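Local coordinates for octenoyl-CoA reductase/carboxylase (Streptomyces sp., PDB 4A0S), which catalyses the NADPH-dependent reductive carboxylation of 2-octenoyl-CoA, supplying an unusual extender unit for cinnabaramide polyketide biosynthesis, at residues V21-D34 with K48-L60. Residues are numbered along the deposited sequence; the frame is centred on the assembly and turned at random.
Sequences VPDTYLALHLRAED and KSLRLGEVPMPEL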
loop_
_atom_site.group_PDB
_atom_site.type_symbol
_atom_site.label_atom_id
_atom_site.label_comp_id
_atom_site.label_asym_id
_atom_site.label_seq_id
_atom_site.Cartn_x
_atom_site.Cartn_y
_atom_site.Cartn_z
ATOM N N VAL A 21 -15.801 -35.674 27.788
ATOM C CA VAL A 21 -15.608 -34.288 28.189
ATOM C C VAL A 21 -16.209 -34.122 29.574
ATOM O O VAL A 21 -17.343 -34.543 29.799
ATOM C CB VAL A 21 -16.278 -33.277 27.215
ATOM C CG1 VAL A 21 -15.795 -31.864 27.516
ATOM C CG2 VAL A 21 -15.991 -33.631 25.769
ATOM N N PRO A 22 -15.442 -33.532 30.508
ATOM C CA PRO A 22 -15.951 -33.233 31.841
ATOM C C PRO A 22 -17.077 -32.209 31.790
ATOM O O PRO A 22 -17.070 -31.327 30.936
ATOM C CB PRO A 22 -14.751 -32.606 32.554
ATOM C CG PRO A 22 -13.581 -32.900 31.728
ATOM C CD PRO A 22 -14.031 -33.143 30.345
ATOM N N ASP A 23 -18.022 -32.337 32.714
ATOM C CA ASP A 23 -19.150 -31.418 32.849
ATOM C C ASP A 23 -18.685 -30.045 33.280
ATOM O O ASP A 23 -19.358 -29.041 33.032
ATOM C CB ASP A 23 -20.105 -31.939 33.924
ATOM C CG ASP A 23 -20.907 -33.123 33.455
ATOM O OD1 ASP A 23 -20.886 -33.396 32.234
ATOM O OD2 ASP A 23 -21.563 -33.772 34.300
ATOM N N THR A 24 -17.570 -30.018 33.993
ATOM C CA THR A 24 -17.025 -28.768 34.511
ATOM C C THR A 24 -15.527 -28.773 34.323
ATOM O O THR A 24 -14.919 -29.806 34.060
ATOM C CB THR A 24 -17.321 -28.567 36.024
ATOM O OG1 THR A 24 -16.544 -29.488 36.789
ATOM C CG2 THR A 24 -18.808 -28.767 36.347
ATOM N N TYR A 25 -14.919 -27.608 34.456
ATOM C CA TYR A 25 -13.481 -27.560 34.454
ATOM C C TYR A 25 -12.985 -26.444 35.329
ATOM O O TYR A 25 -13.718 -25.497 35.606
ATOM C CB TYR A 25 -12.931 -27.454 33.031
ATOM C CG TYR A 25 -13.295 -26.196 32.302
ATOM C CD1 TYR A 25 -14.454 -26.138 31.552
ATOM C CD2 TYR A 25 -12.469 -25.072 32.344
ATOM C CE1 TYR A 25 -14.800 -25.012 30.860
ATOM C CE2 TYR A 25 -12.814 -23.910 31.650
ATOM C CZ TYR A 25 -13.983 -23.894 30.915
ATOM O OH TYR A 25 -14.362 -22.781 30.212
ATOM N N LEU A 26 -11.734 -26.574 35.757
ATOM C CA LEU A 26 -11.065 -25.559 36.573
ATOM C C LEU A 26 -10.729 -24.337 35.721
ATOM O O LEU A 26 -10.151 -24.444 34.633
ATOM C CB LEU A 26 -9.800 -26.143 37.203
ATOM C CG LEU A 26 -9.023 -25.307 38.226
ATOM C CD1 LEU A 26 -9.912 -24.983 39.410
ATOM C CD2 LEU A 26 -7.783 -26.059 38.682
ATOM N N ALA A 27 -11.101 -23.170 36.212
ATOM C CA ALA A 27 -10.877 -21.951 35.446
ATOM C C ALA A 27 -10.574 -20.772 36.337
ATOM O O ALA A 27 -11.202 -20.596 37.382
ATOM C CB ALA A 27 -12.093 -21.640 34.594
ATOM N N LEU A 28 -9.615 -19.965 35.893
ATOM C CA LEU A 28 -9.407 -18.648 36.436
ATOM C C LEU A 28 -10.516 -17.814 35.850
ATOM O O LEU A 28 -10.642 -17.719 34.630
ATOM C CB LEU A 28 -8.054 -18.083 36.011
ATOM C CG LEU A 28 -7.652 -16.805 36.752
ATOM C CD1 LEU A 28 -7.287 -17.094 38.230
ATOM C CD2 LEU A 28 -6.521 -16.129 36.013
ATOM N N HIS A 29 -11.339 -17.229 36.715
ATOM C CA HIS A 29 -12.471 -16.469 36.220
ATOM C C HIS A 29 -12.845 -15.329 37.123
ATOM O O HIS A 29 -12.379 -15.223 38.269
ATOM C CB HIS A 29 -13.682 -17.383 36.033
ATOM C CG HIS A 29 -14.194 -17.967 37.309
ATOM N ND1 HIS A 29 -13.606 -19.061 37.910
ATOM C CD2 HIS A 29 -15.235 -17.610 38.099
ATOM C CE1 HIS A 29 -14.265 -19.350 39.020
ATOM N NE2 HIS A 29 -15.261 -18.489 39.155
ATOM N N LEU A 30 -13.699 -14.477 36.581
ATOM C CA LEU A 30 -14.314 -13.419 37.347
ATOM C C LEU A 30 -15.777 -13.756 37.515
ATOM O O LEU A 30 -16.330 -14.599 36.783
ATOM C CB LEU A 30 -14.153 -12.095 36.624
ATOM C CG LEU A 30 -12.707 -11.713 36.297
ATOM C CD1 LEU A 30 -12.755 -10.592 35.298
ATOM C CD2 LEU A 30 -11.934 -11.326 37.549
ATOM N N ARG A 31 -16.398 -13.082 38.476
ATOM C CA ARG A 31 -17.788 -13.276 38.800
ATOM C C ARG A 31 -18.517 -11.976 38.512
ATOM O O ARG A 31 -18.060 -10.907 38.903
ATOM C CB ARG A 31 -17.928 -13.652 40.279
ATOM C CG ARG A 31 -17.288 -14.992 40.654
ATOM C CD ARG A 31 -18.097 -16.184 40.144
ATOM N NE ARG A 31 -19.426 -16.243 40.763
ATOM C CZ ARG A 31 -20.527 -16.679 40.152
ATOM N NH1 ARG A 31 -20.477 -17.102 38.896
ATOM N NH2 ARG A 31 -21.687 -16.685 40.802
ATOM N N ALA A 32 -19.639 -12.068 37.803
ATOM C CA ALA A 32 -20.421 -10.890 37.427
ATOM C C ALA A 32 -20.795 -10.037 38.631
ATOM O O ALA A 32 -20.816 -8.805 38.538
ATOM C CB ALA A 32 -21.672 -11.300 36.659
ATOM N N GLU A 33 -21.085 -10.705 39.744
ATOM C CA GLU A 33 -21.464 -10.047 40.994
ATOM C C GLU A 33 -20.379 -9.114 41.512
ATOM O O GLU A 33 -20.678 -8.193 42.269
ATOM C CB GLU A 33 -21.823 -11.081 42.060
ATOM C CG GLU A 33 -20.799 -12.223 42.208
ATOM C CD GLU A 33 -21.209 -13.269 43.236
ATOM O OE1 GLU A 33 -21.633 -12.886 44.348
ATOM O OE2 GLU A 33 -21.089 -14.478 42.936
ATOM N N ASP A 34 -19.134 -9.332 41.081
ATOM C CA ASP A 34 -17.989 -8.546 41.587
ATOM C C ASP A 34 -17.631 -7.320 40.749
ATOM O O ASP A 34 -16.677 -6.602 41.072
ATOM C CB ASP A 34 -16.742 -9.427 41.711
ATOM C CG ASP A 34 -16.925 -10.585 42.680
ATOM O OD1 ASP A 34 -17.793 -10.489 43.585
ATOM O OD2 ASP A 34 -16.194 -11.597 42.533
ATOM N N LYS A 48 -8.132 -9.885 44.265
ATOM C CA LYS A 48 -9.385 -9.770 45.014
ATOM C C LYS A 48 -10.594 -10.170 44.165
ATOM O O LYS A 48 -11.642 -10.558 44.690
ATOM C CB LYS A 48 -9.550 -8.363 45.588
ATOM C CG LYS A 48 -8.466 -8.002 46.574
ATOM C CD LYS A 48 -8.761 -6.697 47.275
ATOM C CE LYS A 48 -7.743 -6.431 48.381
ATOM N NZ LYS A 48 -7.636 -7.574 49.342
ATOM N N SER A 49 -10.426 -10.110 42.847
ATOM C CA SER A 49 -11.500 -10.428 41.916
ATOM C C SER A 49 -11.340 -11.805 41.307
ATOM O O SER A 49 -12.326 -12.527 41.140
ATOM C CB SER A 49 -11.542 -9.393 40.812
ATOM O OG SER A 49 -10.288 -9.381 40.162
ATOM N N LEU A 50 -10.104 -12.169 40.969
ATOM C CA LEU A 50 -9.828 -13.465 40.357
ATOM C C LEU A 50 -10.289 -14.621 41.225
ATOM O O LEU A 50 -10.041 -14.634 42.429
ATOM C CB LEU A 50 -8.348 -13.597 40.016
ATOM C CG LEU A 50 -7.964 -12.765 38.788
ATOM C CD1 LEU A 50 -6.454 -12.755 38.575
ATOM C CD2 LEU A 50 -8.684 -13.256 37.517
ATOM N N ARG A 51 -10.998 -15.562 40.612
ATOM C CA ARG A 51 -11.477 -16.763 41.293
ATOM C C ARG A 51 -10.901 -17.954 40.566
ATOM O O ARG A 51 -10.705 -17.899 39.350
ATOM C CB ARG A 51 -13.004 -16.868 41.263
ATOM C CG ARG A 51 -13.773 -15.584 41.591
ATOM C CD ARG A 51 -13.939 -15.339 43.087
ATOM N NE ARG A 51 -14.121 -13.910 43.364
ATOM C CZ ARG A 51 -14.058 -13.348 44.575
ATOM N NH1 ARG A 51 -13.829 -14.090 45.649
ATOM N NH2 ARG A 51 -14.230 -12.037 44.710
ATOM N N LEU A 52 -10.590 -19.013 41.308
ATOM C CA LEU A 52 -10.221 -20.260 40.674
ATOM C C LEU A 52 -11.151 -21.336 41.173
ATOM O O LEU A 52 -11.181 -21.641 42.365
ATOM C CB LEU A 52 -8.769 -20.632 40.956
ATOM C CG LEU A 52 -8.233 -21.818 40.156
ATOM C CD1 LEU A 52 -8.133 -21.479 38.673
ATOM C CD2 LEU A 52 -6.854 -22.193 40.709
ATOM N N GLY A 53 -11.918 -21.901 40.245
ATOM C CA GLY A 53 -12.861 -22.953 40.583
ATOM C C GLY A 53 -13.490 -23.525 39.334
ATOM O O GLY A 53 -13.247 -23.036 38.201
ATOM N N GLU A 54 -14.287 -24.568 39.551
ATOM C CA GLU A 54 -14.979 -25.260 38.486
ATOM C C GLU A 54 -16.029 -24.368 37.851
ATOM O O GLU A 54 -16.786 -23.681 38.531
ATOM C CB GLU A 54 -15.630 -26.547 39.004
ATOM C CG GLU A 54 -14.655 -27.610 39.533
ATOM C CD GLU A 54 -13.709 -28.145 38.467
ATOM O OE1 GLU A 54 -14.195 -28.696 37.457
ATOM O OE2 GLU A 54 -12.475 -28.021 38.638
ATOM N N VAL A 55 -16.062 -24.375 36.529
ATOM C CA VAL A 55 -17.092 -23.677 35.803
ATOM C C VAL A 55 -17.712 -24.681 34.840
ATOM O O VAL A 55 -17.057 -25.649 34.452
ATOM C CB VAL A 55 -16.543 -22.441 35.019
ATOM C CG1 VAL A 55 -15.991 -21.383 35.963
ATOM C CG2 VAL A 55 -15.493 -22.876 34.026
ATOM N N PRO A 56 -18.974 -24.464 34.449
ATOM C CA PRO A 56 -19.613 -25.405 33.537
ATOM C C PRO A 56 -18.883 -25.472 32.209
ATOM O O PRO A 56 -18.511 -24.438 31.655
ATOM C CB PRO A 56 -20.997 -24.795 33.334
ATOM C CG PRO A 56 -21.251 -24.062 34.623
ATOM C CD PRO A 56 -19.925 -23.454 34.952
ATOM N N MET A 57 -18.672 -26.688 31.712
ATOM C CA MET A 57 -18.207 -26.888 30.344
ATOM C C MET A 57 -19.309 -26.461 29.365
ATOM O O MET A 57 -20.394 -27.037 29.404
ATOM C CB MET A 57 -17.896 -28.361 30.118
ATOM C CG MET A 57 -17.476 -28.697 28.709
ATOM S SD MET A 57 -15.914 -27.900 28.261
ATOM C CE MET A 57 -14.734 -28.866 29.184
ATOM N N PRO A 58 -19.030 -25.482 28.476
ATOM C CA PRO A 58 -20.084 -25.113 27.526
ATOM C C PRO A 58 -20.194 -26.115 26.396
ATOM O O PRO A 58 -19.294 -26.939 26.201
ATOM C CB PRO A 58 -19.595 -23.774 26.971
ATOM C CG PRO A 58 -18.120 -23.894 27.005
ATOM C CD PRO A 58 -17.817 -24.665 28.271
ATOM N N GLU A 59 -21.305 -26.049 25.680
ATOM C CA GLU A 59 -21.478 -26.807 24.469
ATOM C C GLU A 59 -20.632 -26.174 23.366
ATOM O O GLU A 59 -20.539 -24.937 23.236
ATOM C CB GLU A 59 -22.946 -26.845 24.094
ATOM C CG GLU A 59 -23.282 -27.597 22.824
ATOM C CD GLU A 59 -24.752 -27.471 22.453
ATOM O OE1 GLU A 59 -25.453 -26.604 23.024
ATOM O OE2 GLU A 59 -25.204 -28.245 21.582
ATOM N N LEU A 60 -19.984 -27.040 22.606
ATOM C CA LEU A 60 -19.107 -26.613 21.535
ATOM C C LEU A 60 -19.906 -26.241 20.282
ATOM O O LEU A 60 -20.743 -26.998 19.821
ATOM C CB LEU A 60 -18.160 -27.760 21.228
ATOM C CG LEU A 60 -16.757 -27.449 20.750
ATOM C CD1 LEU A 60 -16.030 -26.521 21.742
ATOM C CD2 LEU A 60 -16.075 -28.777 20.591
HETATM O O HOH W 1 -16.918 -22.677 31.173
HETATM O O HOH W 2 -14.868 -11.805 40.298
#
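Arg-51 can be followed outward from the backbone as it crosses His-29. Its CB sits over one face of the imidazole, 3.7 Å from the ring centroid and 22° off the normal, which qualifies as a CH-pi contact. CG continues past His-29 O and reaches Arg-31 CG. Arg-51 CD is still within van der Waals range of Arg-31 CG, at 4.2 Å; then NE and NH2 both meet Asp-34 OD2. Arg-51 NH2 lies 3.0 Å from Asp-34 OD2, a salt bridge, although the N-H...O angle of 127° makes this hydrogen bond weak, as is the one from NE. A water joins the same OD2 to Arg-31 N and Ser-49 O.

Val-55 CG1 covers the opposite face of the His-29 ring, while Gly-53 N lies at its edge. Rotation of the ring is further fixed by His-29 ND1, which donates in the ring plane to Ala-27 O at 2.9 Å. That oxygen also accepts from Gly-53 N, the two donors arriving from opposite faces of the carbonyl plane. The other methyl of Val-55, CG2, lies 3.7 Å from the Tyr-25 ring centroid, over its face; Met-57 SD makes an oblique Met-aromatic contact with this ring. Bent at chi2 (-63°), Glu-54 turns its carboxylate back over the backbone of strand 24-31 at Tyr-25, where OE1 accepts a hydrogen bond from Thr-24 OG1 on its anti lone pair, at 2.6 Å.

Hydrogen-bonded pairs Tyr-25/Val-55, Ala-27/Gly-53 and His-29/Arg-51 alternate with non-hydrogen-bonded ones, evidence for antiparallel pairing through the corner at Gly-53. Strand 110-112 also pairs antiparallel with 24-31, and Tyr-110 touches His-29 and Val-55. Such an antiparallel strand pair near the N-terminus is consistent with the GroES-like catalytic domain of medium-chain dehydrogenases/reductases.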